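Local structure of histone-lysine N-methyltransferase SETMAR (Homo sapiens, 3BO5) at residues Arg264-Gly268 with Pro286-Ser290; Ala156-Phe162 with Phe196-Ile202. The protein methylates histone H3 through its SET domain, using S-adenosyl-L-methionine, and, fused to a mariner transposase, binds DNA and acts in double-strand break repair. The protein carries 2 engineered substitutions. Residues are numbered along the deposited sequence.

Interaction 1: residues Arg264-Gly268 with Pro286-Ser290; sequences RLDHG and PFDSS. With SAH (S-adenosyl-L-homocysteine), chain F.
Residues Arg-264 to Asp-266 end a strand, and the last residues of this construct run parallel beside them, with Leu-265 opposite Asp-288 (CA-CA 4.7 Å) and Asp-266 opposite Ser-289 (CA-CA 4.8 Å). Backbone hydrogen bonds set this register: Asp-288 N to Arg-264 O, Asp-266 N to Asp-288 O and Ser-290 N to Asp-266 O, each 2.9 Å. The carboxylate at the end of the construct prolongs the pairing, Ser-290 OXT accepting from Gly-268 N at 2.8 Å. A water bridges Arg-264 O (3.1 Å) and Pro-286 O (2.7 Å). Among side chains, Asp-266 (chi1 p) takes the hydroxyl proton of Ser-289, OG to OD1 2.7 Å, and lays its CB over the face of the Phe-287 ring (chi1 m), 4.0 Å from the centroid, a CH-pi contact. On the other face Leu-265 CD2 meets Asp-288 CB at 3.8 Å. Arg-264, m at chi1 to chi3, brings its guanidinium up to the cofactor product, NH2 lying 3.3 Å from SAH SD while hydrogen-bonding Asn-178 O; NH1 bonds Tyr-247 OH. The segment following the post-SET cysteines thus pairs with strand 260-266 and brings Phe-287 into the S-adenosyl-L-homocysteine pocket, consistent with post-SET segments completing the cofactor site in SET methyltransferases.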
loop_
_atom_site.group_PDB
_atom_site.type_symbol
_atom_site.label_atom_id
_atom_site.label_comp_id
_atom_site.label_asym_id
_atom_site.label_seq_id
_atom_site.Cartn_x
_atom_site.Cartn_y
_atom_site.Cartn_z
ATOM N N ARG A 264 -4.988 7.092 -7.699
ATOM C CA ARG A 264 -5.633 7.844 -6.628
ATOM C C ARG A 264 -6.726 8.744 -7.188
ATOM O O ARG A 264 -6.574 9.341 -8.252
ATOM C CB ARG A 264 -4.613 8.683 -5.858
ATOM C CG ARG A 264 -3.750 7.804 -5.013
ATOM C CD ARG A 264 -4.379 7.532 -3.650
ATOM N NE ARG A 264 -4.467 8.648 -2.743
ATOM C CZ ARG A 264 -3.563 8.906 -1.773
ATOM N NH1 ARG A 264 -2.552 8.053 -1.593
ATOM N NH2 ARG A 264 -3.714 9.951 -0.978
ATOM N N LEU A 265 -7.835 8.867 -6.468
ATOM C CA LEU A 265 -8.982 9.604 -7.051
ATOM C C LEU A 265 -9.185 10.911 -6.303
ATOM O O LEU A 265 -8.873 11.011 -5.105
ATOM C CB LEU A 265 -10.247 8.764 -6.871
ATOM C CG LEU A 265 -10.171 7.339 -7.459
ATOM C CD1 LEU A 265 -11.528 6.650 -7.165
ATOM C CD2 LEU A 265 -9.783 7.288 -8.897
ATOM N N ASP A 266 -9.737 11.908 -7.004
ATOM C CA ASP A 266 -10.164 13.089 -6.261
ATOM C C ASP A 266 -11.420 13.645 -6.916
ATOM O O ASP A 266 -11.999 13.023 -7.832
ATOM C CB ASP A 266 -9.037 14.103 -6.141
ATOM C CG ASP A 266 -8.839 14.945 -7.385
ATOM O OD1 ASP A 266 -9.130 14.436 -8.489
ATOM O OD2 ASP A 266 -8.305 16.128 -7.235
ATOM N N HIS A 267 -11.851 14.776 -6.409
ATOM C CA HIS A 267 -13.015 15.418 -6.996
ATOM C C HIS A 267 -12.609 16.784 -7.480
ATOM O O HIS A 267 -11.814 17.499 -6.836
ATOM C CB HIS A 267 -14.100 15.578 -5.950
ATOM C CG HIS A 267 -15.354 16.217 -6.463
ATOM N ND1 HIS A 267 -16.062 15.714 -7.537
ATOM C CD2 HIS A 267 -16.032 17.312 -6.041
ATOM C CE1 HIS A 267 -17.120 16.479 -7.762
ATOM N NE2 HIS A 267 -17.133 17.442 -6.859
ATOM N N GLY A 268 -13.207 17.125 -8.601
ATOM C CA GLY A 268 -13.224 18.496 -9.022
ATOM C C GLY A 268 -12.163 18.700 -10.057
ATOM O O GLY A 268 -11.210 17.906 -10.207
ATOM N N PRO A 286 -1.258 13.913 -9.811
ATOM C CA PRO A 286 -2.011 13.182 -10.846
ATOM C C PRO A 286 -3.175 12.320 -10.327
ATOM O O PRO A 286 -3.179 11.101 -10.558
ATOM C CB PRO A 286 -0.951 12.351 -11.519
ATOM C CG PRO A 286 -0.003 11.952 -10.288
ATOM C CD PRO A 286 0.007 13.220 -9.448
ATOM N N PHE A 287 -4.138 12.972 -9.692
ATOM C CA PHE A 287 -5.408 12.270 -9.359
ATOM C C PHE A 287 -6.238 12.037 -10.607
ATOM O O PHE A 287 -6.151 12.815 -11.572
ATOM C CB PHE A 287 -6.220 13.127 -8.392
ATOM C CG PHE A 287 -5.645 13.241 -7.038
ATOM C CD1 PHE A 287 -5.698 12.169 -6.126
ATOM C CD2 PHE A 287 -5.106 14.462 -6.606
ATOM C CE1 PHE A 287 -5.173 12.307 -4.819
ATOM C CE2 PHE A 287 -4.598 14.609 -5.344
ATOM C CZ PHE A 287 -4.628 13.538 -4.409
ATOM N N ASP A 288 -7.036 10.963 -10.571
ATOM C CA ASP A 288 -8.140 10.809 -11.490
ATOM C C ASP A 288 -9.336 11.514 -10.867
ATOM O O ASP A 288 -9.830 11.117 -9.804
ATOM C CB ASP A 288 -8.428 9.343 -11.736
ATOM C CG ASP A 288 -9.630 9.135 -12.679
ATOM O OD1 ASP A 288 -9.899 10.068 -13.466
ATOM O OD2 ASP A 288 -10.282 8.059 -12.637
ATOM N N SER A 289 -9.802 12.568 -11.532
ATOM C CA SER A 289 -10.831 13.463 -11.006
ATOM C C SER A 289 -12.226 13.067 -11.434
ATOM O O SER A 289 -12.427 12.655 -12.581
ATOM C CB SER A 289 -10.555 14.877 -11.491
ATOM O OG SER A 289 -9.245 15.239 -11.085
ATOM N N SER A 290 -13.173 13.206 -10.507
ATOM C CA SER A 290 -14.606 13.084 -10.800
ATOM C C SER A 290 -15.395 14.202 -10.114
ATOM O O SER A 290 -16.592 14.049 -9.744
ATOM C CB SER A 290 -15.102 11.713 -10.361
ATOM O OG SER A 290 -14.233 10.681 -10.818
ATOM O OXT SER A 290 -14.823 15.304 -9.933
HETATM N N SAH F . -0.499 14.921 3.254
HETATM C CA SAH F . -1.607 13.987 3.636
HETATM C CB SAH F . -1.211 12.502 3.454
HETATM C CG SAH F . -1.338 12.123 1.968
HETATM S SD SAH F . -3.070 12.109 1.420
HETATM C C SAH F . -2.029 14.299 5.089
HETATM O O SAH F . -1.601 15.294 5.666
HETATM O OXT SAH F . -2.822 13.479 5.658
HETATM C "C5'" SAH F . -2.930 13.088 -0.088
HETATM C "C4'" SAH F . -2.858 14.597 0.136
HETATM O "O4'" SAH F . -1.555 14.995 0.573
HETATM C "C3'" SAH F . -3.075 15.393 -1.118
HETATM O "O3'" SAH F . -4.494 15.583 -1.370
HETATM C "C2'" SAH F . -2.370 16.690 -0.847
HETATM O "O2'" SAH F . -3.063 17.488 0.130
HETATM C "C1'" SAH F . -1.139 16.187 -0.121
HETATM N N9 SAH F . -0.061 15.764 -1.037
HETATM C C8 SAH F . 0.462 14.486 -1.217
HETATM N N7 SAH F . 1.474 14.559 -2.060
HETATM C C5 SAH F . 1.663 15.846 -2.415
HETATM C C6 SAH F . 2.579 16.435 -3.313
HETATM N N6 SAH F . 3.569 15.810 -3.953
HETATM N N1 SAH F . 2.427 17.809 -3.476
HETATM C C2 SAH F . 1.466 18.515 -2.822
HETATM N N3 SAH F . 0.567 17.986 -1.918
HETATM C C4 SAH F . 0.676 16.632 -1.813
HETATM O O HOH W 1 -4.641 8.885 -10.582
#

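Interaction 2: residues Ala156-Phe162 with Phe196-Ile202; sequences AGEVLGF and FVDPTYI
Two antiparallel strands of the SET-domain beta-sheet, 157-160 and 196-199, pair here with axes 4.2 Å apart at closest approach and N-to-C directions at 148°. Phe-196 (chi1 m) opens the second segment; its O accepts from Leu-160 N at 3.0 Å, and a water links Phe-196 N (2.9 Å) to Leu-160 O (2.7 Å). Its CZ reaches Phe-162 CD1 at 3.6 Å. Val-197, on the opposite face, pairs with Val-159 in a non-hydrogen-bonded position (CA-CA 4.7 Å). Asp-198 then forms the hydrogen-bonded pair with Glu-158: Asp-198 N to Glu-158 O at 2.7 Å and Glu-158 N to Asp-198 O at 2.9 Å. Both acids share the sheet face of Leu-160 and Phe-196, which brings their carboxylates together at Arg-168 in salt bridges. The Asp-198 carboxylate (chi1 t) builds an Asx turn, OD1 accepting from Thr-200 N (2.9 Å) and Thr-200 OG1 (2.5 Å). Pro-199 faces Gly-157, CA to CA 4.0 Å, where a beta-carbon on the glycine would collide. The Pro-199 and Thr-200 carbonyls hold Arg-207, a predicted S-adenosyl-L-methionine-binding residue. Past this corner Ile-202 O comes within 3.2 Å of Gly-157 CA, and one water connects Tyr-201 N (2.8 Å), Asp-198 O (2.7 Å) and Glu-158 OE1 (2.6 Å).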
loop_
_atom_site.group_PDB
_atom_site.type_symbol
_atom_site.label_atom_id
_atom_site.label_comp_id
_atom_site.label_asym_id
_atom_site.label_seq_id
_atom_site.Cartn_x
_atom_site.Cartn_y
_atom_site.Cartn_z
ATOM N N ALA A 156 -3.880 0.356 3.279
ATOM C CA ALA A 156 -5.032 -0.470 3.778
ATOM C C ALA A 156 -6.139 0.432 4.356
ATOM O O ALA A 156 -5.863 1.413 4.950
ATOM C CB ALA A 156 -4.544 -1.463 4.898
ATOM N N GLY A 157 -7.394 0.060 4.119
ATOM C CA GLY A 157 -8.502 0.838 4.685
ATOM C C GLY A 157 -9.783 0.195 4.291
ATOM O O GLY A 157 -9.857 -1.016 4.197
ATOM N N GLU A 158 -10.861 0.988 4.259
ATOM C CA GLU A 158 -12.128 0.368 3.884
ATOM C C GLU A 158 -12.106 -0.023 2.426
ATOM O O GLU A 158 -11.684 0.778 1.563
ATOM C CB GLU A 158 -13.248 1.413 4.004
ATOM C CG GLU A 158 -13.551 1.829 5.414
ATOM C CD GLU A 158 -14.661 2.837 5.454
ATOM O OE1 GLU A 158 -14.380 4.028 5.468
ATOM O OE2 GLU A 158 -15.811 2.371 5.378
ATOM N N VAL A 159 -12.610 -1.211 2.161
ATOM C CA VAL A 159 -12.755 -1.696 0.772
ATOM C C VAL A 159 -14.168 -1.336 0.346
ATOM O O VAL A 159 -15.132 -1.701 1.030
ATOM C CB VAL A 159 -12.549 -3.203 0.720
ATOM C CG1 VAL A 159 -12.783 -3.763 -0.666
ATOM C CG2 VAL A 159 -11.057 -3.470 1.125
ATOM N N LEU A 160 -14.295 -0.564 -0.724
ATOM C CA LEU A 160 -15.581 0.092 -1.055
ATOM C C LEU A 160 -16.050 -0.431 -2.386
ATOM O O LEU A 160 -15.309 -0.869 -3.258
ATOM C CB LEU A 160 -15.368 1.583 -1.245
ATOM C CG LEU A 160 -14.870 2.376 -0.069
ATOM C CD1 LEU A 160 -14.768 3.888 -0.386
ATOM C CD2 LEU A 160 -15.747 2.135 1.132
ATOM N N GLY A 161 -17.359 -0.335 -2.584
ATOM C CA GLY A 161 -17.841 -0.490 -3.931
ATOM C C GLY A 161 -17.796 0.803 -4.748
ATOM O O GLY A 161 -17.673 1.923 -4.214
ATOM N N PHE A 162 -17.974 0.617 -6.069
ATOM C CA PHE A 162 -17.843 1.708 -7.003
ATOM C C PHE A 162 -18.799 2.888 -6.682
ATOM O O PHE A 162 -18.395 4.043 -6.698
ATOM C CB PHE A 162 -18.092 1.158 -8.415
ATOM C CG PHE A 162 -17.822 2.120 -9.516
ATOM C CD1 PHE A 162 -16.856 1.799 -10.453
ATOM C CD2 PHE A 162 -18.606 3.255 -9.730
ATOM C CE1 PHE A 162 -16.620 2.686 -11.525
ATOM C CE2 PHE A 162 -18.350 4.139 -10.791
ATOM C CZ PHE A 162 -17.371 3.870 -11.665
ATOM N N PHE A 196 -11.418 -0.863 -4.710
ATOM C CA PHE A 196 -11.318 0.525 -4.227
ATOM C C PHE A 196 -10.979 0.452 -2.782
ATOM O O PHE A 196 -11.654 -0.198 -2.007
ATOM C CB PHE A 196 -12.658 1.269 -4.438
ATOM C CG PHE A 196 -13.063 1.317 -5.844
ATOM C CD1 PHE A 196 -12.570 2.291 -6.693
ATOM C CD2 PHE A 196 -13.956 0.359 -6.358
ATOM C CE1 PHE A 196 -12.972 2.311 -8.034
ATOM C CE2 PHE A 196 -14.325 0.359 -7.695
ATOM C CZ PHE A 196 -13.826 1.331 -8.523
ATOM N N VAL A 197 -9.935 1.211 -2.410
ATOM C CA VAL A 197 -9.523 1.217 -0.993
ATOM C C VAL A 197 -9.513 2.614 -0.471
ATOM O O VAL A 197 -8.990 3.497 -1.129
ATOM C CB VAL A 197 -8.131 0.676 -0.901
ATOM C CG1 VAL A 197 -7.642 0.749 0.505
ATOM C CG2 VAL A 197 -8.155 -0.836 -1.359
ATOM N N ASP A 198 -10.065 2.814 0.706
ATOM C CA ASP A 198 -10.225 4.183 1.198
ATOM C C ASP A 198 -9.796 4.207 2.650
ATOM O O ASP A 198 -10.594 3.778 3.537
ATOM C CB ASP A 198 -11.719 4.644 1.124
ATOM C CG ASP A 198 -11.870 6.063 1.562
ATOM O OD1 ASP A 198 -10.866 6.702 1.870
ATOM O OD2 ASP A 198 -13.019 6.556 1.628
ATOM N N PRO A 199 -8.588 4.720 2.967
ATOM C CA PRO A 199 -8.148 4.806 4.346
ATOM C C PRO A 199 -8.457 6.161 4.985
ATOM O O PRO A 199 -7.873 6.528 6.015
ATOM C CB PRO A 199 -6.606 4.622 4.227
ATOM C CG PRO A 199 -6.309 5.352 2.973
ATOM C CD PRO A 199 -7.500 5.047 2.030
ATOM N N THR A 200 -9.437 6.906 4.423
ATOM C CA THR A 200 -9.726 8.259 4.917
ATOM C C THR A 200 -10.160 8.247 6.367
ATOM O O THR A 200 -9.666 9.031 7.179
ATOM C CB THR A 200 -10.865 8.913 4.177
ATOM O OG1 THR A 200 -10.473 9.037 2.797
ATOM C CG2 THR A 200 -11.161 10.290 4.714
ATOM N N TYR A 201 -11.118 7.373 6.687
ATOM C CA TYR A 201 -11.656 7.308 8.092
ATOM C C TYR A 201 -11.114 6.167 8.897
ATOM O O TYR A 201 -10.904 6.293 10.114
ATOM C CB TYR A 201 -13.188 7.121 8.006
ATOM C CG TYR A 201 -13.817 8.195 7.134
ATOM C CD1 TYR A 201 -13.802 9.511 7.528
ATOM C CD2 TYR A 201 -14.365 7.852 5.881
ATOM C CE1 TYR A 201 -14.361 10.491 6.714
ATOM C CE2 TYR A 201 -14.940 8.811 5.079
ATOM C CZ TYR A 201 -14.895 10.151 5.503
ATOM O OH TYR A 201 -15.411 11.189 4.711
ATOM N N ILE A 202 -10.941 5.014 8.217
ATOM C CA ILE A 202 -10.414 3.805 8.867
ATOM C C ILE A 202 -9.277 3.352 7.964
ATOM O O ILE A 202 -9.508 3.053 6.786
ATOM C CB ILE A 202 -11.510 2.729 8.882
ATOM C CG1 ILE A 202 -12.784 3.313 9.567
ATOM C CG2 ILE A 202 -10.954 1.519 9.624
ATOM C CD1 ILE A 202 -13.899 2.394 9.498
HETATM O O HOH W 2 -11.988 4.998 5.542
HETATM O O HOH W 3 -13.559 -2.754 -4.002
#

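Both contacts belong to one mixed sheet: strand 181-185 pairs with 193-199 on one side and 260-266 on the other, so it separates interaction 2 from interaction 1. Helix 162-169 touches both, Val-165 meeting Leu-265 as well as Leu-160 and Phe-196. The centres of the two contacts lie about 15 Å apart, their nearest atoms about 5 Å, without touching. Interaction 2 is largely buried; it combines apolar packing with carboxylates paired to Arg-168. Interaction 1 is only partly buried and parallel, combining partly exposed polar residues with an arginine and an aromatic ring at the cofactor. Pro-199 of interaction 2 lies farther from this site, its side chain about 8 Å from S-adenosyl-L-homocysteine.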